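Local coordinates for predicted transcriptional regulator (Clostridium thermocellum, PDB 1XMA), which probably binds DNA as a dimeric transcriptional regulator of the PadR-like family, through a winged helix-turn-helix domain, at residues B[45-50]-B[84-89]; B[59-64]-B[77-82]. All blocks are in the same frame, centred on the assembly; numbering follows the deposited sequence.

Contact 1 of 2, residues B[45-50]-B[84-89]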
# COMPACT_ATOMS: atom_id res chain seq x y z
N ILE B 45 -10.39 -6.91 0.37
CA ILE B 45 -10.42 -7.82 1.52
C ILE B 45 -11.87 -8.22 1.93
O ILE B 45 -12.13 -9.37 2.24
CB ILE B 45 -9.64 -7.21 2.75
CG1 ILE B 45 -8.13 -7.13 2.45
CG2 ILE B 45 -9.97 -7.95 4.06
CD1 ILE B 45 -7.27 -6.49 3.56
N ILE B 46 -12.79 -7.26 1.94
CA ILE B 46 -14.20 -7.53 2.24
C ILE B 46 -14.86 -8.36 1.15
O ILE B 46 -15.61 -9.29 1.45
CB ILE B 46 -15.02 -6.24 2.46
CG1 ILE B 46 -14.61 -5.58 3.79
CG2 ILE B 46 -16.54 -6.55 2.45
CD1 ILE B 46 -14.87 -4.08 3.87
N LEU B 47 -14.55 -8.05 -0.11
CA LEU B 47 -15.01 -8.83 -1.25
C LEU B 47 -14.48 -10.26 -1.22
O LEU B 47 -15.21 -11.22 -1.55
CB LEU B 47 -14.60 -8.15 -2.56
CG LEU B 47 -15.29 -6.81 -2.87
CD1 LEU B 47 -14.72 -6.22 -4.13
CD2 LEU B 47 -16.84 -6.96 -2.96
N SER B 48 -13.22 -10.39 -0.83
CA SER B 48 -12.56 -11.67 -0.72
C SER B 48 -13.30 -12.61 0.27
O SER B 48 -13.50 -13.79 -0.02
CB SER B 48 -11.13 -11.44 -0.26
OG SER B 48 -10.49 -12.65 -0.00
N LEU B 49 -13.71 -12.06 1.41
CA LEU B 49 -14.50 -12.82 2.38
C LEU B 49 -15.89 -13.18 1.87
O LEU B 49 -16.40 -14.28 2.17
CB LEU B 49 -14.58 -12.09 3.71
CG LEU B 49 -13.29 -12.18 4.54
CD1 LEU B 49 -13.28 -11.12 5.67
CD2 LEU B 49 -13.09 -13.58 5.10
N LEU B 50 -16.49 -12.28 1.09
CA LEU B 50 -17.81 -12.52 0.51
C LEU B 50 -17.79 -13.56 -0.61
O LEU B 50 -18.80 -14.21 -0.86
CB LEU B 50 -18.45 -11.20 0.05
CG LEU B 50 -18.83 -10.32 1.25
CD1 LEU B 50 -19.26 -8.92 0.81
CD2 LEU B 50 -19.91 -10.98 2.12
N ALA B 84 -21.16 0.53 2.45
CA ALA B 84 -21.95 1.57 1.80
C ALA B 84 -21.43 1.83 0.39
O ALA B 84 -22.19 1.75 -0.57
CB ALA B 84 -21.95 2.87 2.66
N ARG B 85 -20.12 2.11 0.28
CA ARG B 85 -19.40 2.27 -1.00
C ARG B 85 -19.49 1.05 -1.91
O ARG B 85 -19.73 1.19 -3.10
CB ARG B 85 -17.92 2.61 -0.74
CG ARG B 85 -17.02 2.66 -2.00
CD ARG B 85 -15.53 2.54 -1.65
NE ARG B 85 -15.22 3.35 -0.49
CZ ARG B 85 -14.72 2.90 0.64
NH1 ARG B 85 -14.41 1.62 0.79
NH2 ARG B 85 -14.51 3.75 1.64
N LEU B 86 -19.28 -0.14 -1.34
CA LEU B 86 -19.36 -1.38 -2.13
C LEU B 86 -20.76 -1.59 -2.72
O LEU B 86 -20.89 -2.05 -3.87
CB LEU B 86 -18.94 -2.59 -1.29
CG LEU B 86 -17.46 -2.80 -0.98
CD1 LEU B 86 -17.31 -3.95 0.00
CD2 LEU B 86 -16.65 -3.09 -2.24
N GLU B 87 -21.79 -1.27 -1.94
CA GLU B 87 -23.17 -1.33 -2.40
C GLU B 87 -23.51 -0.28 -3.46
O GLU B 87 -24.02 -0.62 -4.53
CB GLU B 87 -24.14 -1.20 -1.24
CG GLU B 87 -24.89 -2.43 -1.03
CD GLU B 87 -26.14 -2.22 -0.23
OE1 GLU B 87 -26.04 -1.92 0.99
OE2 GLU B 87 -27.22 -2.40 -0.83
N LYS B 88 -23.22 0.99 -3.15
CA LYS B 88 -23.44 2.08 -4.08
C LYS B 88 -22.84 1.74 -5.45
O LYS B 88 -23.50 1.90 -6.49
CB LYS B 88 -22.83 3.37 -3.51
CG LYS B 88 -22.77 4.54 -4.48
CD LYS B 88 -22.30 5.81 -3.78
CE LYS B 88 -20.79 5.87 -3.67
NZ LYS B 88 -20.36 6.90 -2.66
N ASN B 89 -21.59 1.25 -5.43
CA ASN B 89 -20.85 0.86 -6.63
C ASN B 89 -21.45 -0.36 -7.31
O ASN B 89 -21.15 -0.64 -8.48
CB ASN B 89 -19.39 0.56 -6.28
CG ASN B 89 -18.57 1.82 -6.03
OD1 ASN B 89 -19.06 2.94 -6.10
ND2 ASN B 89 -17.29 1.62 -5.73

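Contact 2 of 2, residues B[59-64]-B[77-82]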
# COMPACT_ATOMS: atom_id res chain seq x y z
N GLU B 59 -19.19 -10.58 11.78
CA GLU B 59 -18.46 -11.74 11.29
C GLU B 59 -17.28 -11.37 10.39
O GLU B 59 -16.22 -11.98 10.47
CB GLU B 59 -19.39 -12.66 10.54
CG GLU B 59 -18.74 -13.95 10.13
CD GLU B 59 -19.72 -14.94 9.60
OE1 GLU B 59 -19.95 -15.94 10.30
OE2 GLU B 59 -20.28 -14.70 8.50
N ILE B 60 -17.48 -10.37 9.53
CA ILE B 60 -16.44 -9.93 8.58
C ILE B 60 -15.20 -9.36 9.28
O ILE B 60 -14.08 -9.79 8.99
CB ILE B 60 -17.06 -8.94 7.53
CG1 ILE B 60 -18.00 -9.73 6.60
CG2 ILE B 60 -15.98 -8.12 6.76
CD1 ILE B 60 -18.50 -8.98 5.41
N SER B 61 -15.41 -8.43 10.21
CA SER B 61 -14.32 -7.84 11.00
C SER B 61 -13.64 -8.86 11.92
O SER B 61 -12.41 -8.85 12.09
CB SER B 61 -14.82 -6.66 11.84
OG SER B 61 -15.67 -7.12 12.87
N LYS B 62 -14.44 -9.73 12.53
CA LYS B 62 -13.90 -10.84 13.28
C LYS B 62 -12.99 -11.69 12.39
O LYS B 62 -11.88 -12.03 12.77
CB LYS B 62 -15.03 -11.69 13.88
CG LYS B 62 -14.57 -12.85 14.75
CD LYS B 62 -15.73 -13.49 15.49
CE LYS B 62 -16.47 -14.51 14.61
NZ LYS B 62 -17.53 -15.29 15.37
N ASN B 63 -13.47 -12.00 11.19
CA ASN B 63 -12.71 -12.82 10.25
C ASN B 63 -11.42 -12.16 9.77
O ASN B 63 -10.38 -12.82 9.67
CB ASN B 63 -13.58 -13.22 9.06
CG ASN B 63 -14.42 -14.46 9.33
OD1 ASN B 63 -14.01 -15.33 10.09
ND2 ASN B 63 -15.60 -14.54 8.72
N ILE B 64 -11.48 -10.86 9.49
CA ILE B 64 -10.27 -10.05 9.20
C ILE B 64 -9.19 -10.16 10.30
O ILE B 64 -8.06 -10.47 9.99
CB ILE B 64 -10.62 -8.56 8.88
CG1 ILE B 64 -11.44 -8.47 7.59
CG2 ILE B 64 -9.36 -7.71 8.75
CD1 ILE B 64 -12.15 -7.11 7.38
N THR B 77 -16.07 2.24 11.66
CA THR B 77 -16.34 3.31 10.68
C THR B 77 -15.75 2.99 9.31
O THR B 77 -16.41 3.19 8.28
CB THR B 77 -15.85 4.71 11.14
OG1 THR B 77 -14.44 4.68 11.38
CG2 THR B 77 -16.58 5.17 12.42
N THR B 78 -14.52 2.48 9.30
CA THR B 78 -13.89 1.95 8.07
C THR B 78 -14.71 0.85 7.41
O THR B 78 -14.94 0.88 6.20
CB THR B 78 -12.47 1.42 8.36
OG1 THR B 78 -11.73 2.42 9.08
CG2 THR B 78 -11.75 1.09 7.05
N LEU B 79 -15.17 -0.10 8.22
CA LEU B 79 -15.92 -1.24 7.70
C LEU B 79 -17.27 -0.81 7.15
O LEU B 79 -17.64 -1.18 6.02
CB LEU B 79 -16.08 -2.31 8.79
CG LEU B 79 -16.79 -3.63 8.44
CD1 LEU B 79 -16.13 -4.34 7.27
CD2 LEU B 79 -16.86 -4.56 9.66
N TYR B 80 -18.01 -0.02 7.93
CA TYR B 80 -19.38 0.32 7.54
C TYR B 80 -19.50 1.37 6.43
O TYR B 80 -20.49 1.36 5.68
CB TYR B 80 -20.27 0.59 8.76
CG TYR B 80 -20.51 -0.70 9.56
CD1 TYR B 80 -19.67 -1.05 10.62
CD2 TYR B 80 -21.56 -1.57 9.24
CE1 TYR B 80 -19.87 -2.23 11.35
CE2 TYR B 80 -21.76 -2.75 9.96
CZ TYR B 80 -20.92 -3.07 11.02
OH TYR B 80 -21.13 -4.25 11.74
N SER B 81 -18.50 2.23 6.27
CA SER B 81 -18.48 3.06 5.05
C SER B 81 -18.02 2.29 3.80
O SER B 81 -18.35 2.67 2.67
CB SER B 81 -17.69 4.36 5.24
OG SER B 81 -16.39 4.10 5.70
N ALA B 82 -17.28 1.20 4.01
CA ALA B 82 -16.88 0.32 2.91
C ALA B 82 -18.08 -0.45 2.34
O ALA B 82 -18.25 -0.52 1.11
CB ALA B 82 -15.77 -0.64 3.35

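Contact 1 of 2, residues B[45-50]-B[84-89]
Leu86 reaches from helix 76-88 to helix 35-52 and divides its two methyls between neighbouring residues there, a compact example of one branched side chain serving two partners. Its CD1 lies 3.7 Å from Ile46 CG2, the beta-branch methyl, while its CD2 meets the isobutyl group of Leu47, approaching Leu47 CD2 to 3.9 Å. Each of these pairs crosses at a slant. Leu86 supplies more than half of the 128 Å² buried here. With its CG turned away from its own carbonyl carbon and beside the backbone N (chi1 -75°), the fork is carried out toward the facing helix. The backbones stay well apart: Leu47 CA and Leu86 CA, the closest pair of alpha carbons, are 8.7 Å from each other, and branched aliphatic groups fill the gap. Ile92 of strand 92-96 touches both leucines and Ile110 of strand 106-110 packs on Leu47, so the sheet closes one flank. In the conformer described, Arg85 forms a salt bridge with Asp43 of helix 35-52, just beyond the segment. Because the three touching residues are buried and wholly aliphatic, the join between the segments themselves rests on hydrophobic burial and fit of shape, without directional bonding.

Contact 2 of 2, residues B[59-64]-B[77-82]
Leu79 of helix 76-88 faces helix 57-67 with both methyls engaged: CD1 comes to 3.8 Å from Ile60 CG2, and CD2 to 3.7 Å from Ser61 CB. How a leucine makes such a bridge is decided by its rotamer. Here CG stands opposite the backbone N (chi1 -177°), an extended form that sends the fork across the gap and spreads its branches over two consecutive residues. Ile60 answers with its beta-branch methyl, and the two side chains meet aslant. Ser61 takes part through carbon alone. Its hydroxyl sits between backbone N and carbonyl carbon (chi1 69°), where it is hydrogen-bonded to Tyr58 O one turn back, so the polar atom is satisfied within its own helix and the methylene is left to meet the leucine. Ser61 and Leu79 are also the pair with the nearest alpha carbons, CA to CA 7.6 Å. On the outer side of helix 76-88 a second serine follows the same habit: Ser81 OG donates to Thr77 O at 2.7 Å, tilted 21° from the carbonyl plane, and that oxygen also accepts from Ser81 N. Helices 57-67 and 76-88 are the pair expected to form the helix-turn-helix of a PadR-like domain. Ile74, from the linker joining them, packs on Ser61 and Leu79, while Ile46 touches Leu79 from helix 35-52, which completes the three-helix cluster. Glu59 OE2 is hydrogen-bonded to Ser55 OG, linking helix 57-67 to the short strand 55-56 that precedes it.

In the fold
Contact 1 and contact 2 share helix 76-88, which offers Leu86 to helix 35-52 and, about two turns earlier, Leu79 to helix 57-67. Both are buried, but contact 1 lies nearer the centre of the chain, is purely aliphatic and is backed by strands 92-96 and 106-110; contact 2 takes in a partly exposed serine and is backed by the interhelical linker. Ile46 ties them together, its CD1 reaching Ala82 CB at 3.6 Å, and Leu49 touches helix 57-67. Segment 45-50 also meets the second subunit, where Ser48 OG is hydrogen-bonded to Phe135 O of that subunit, so the three-helix core adjoins the dimer interface.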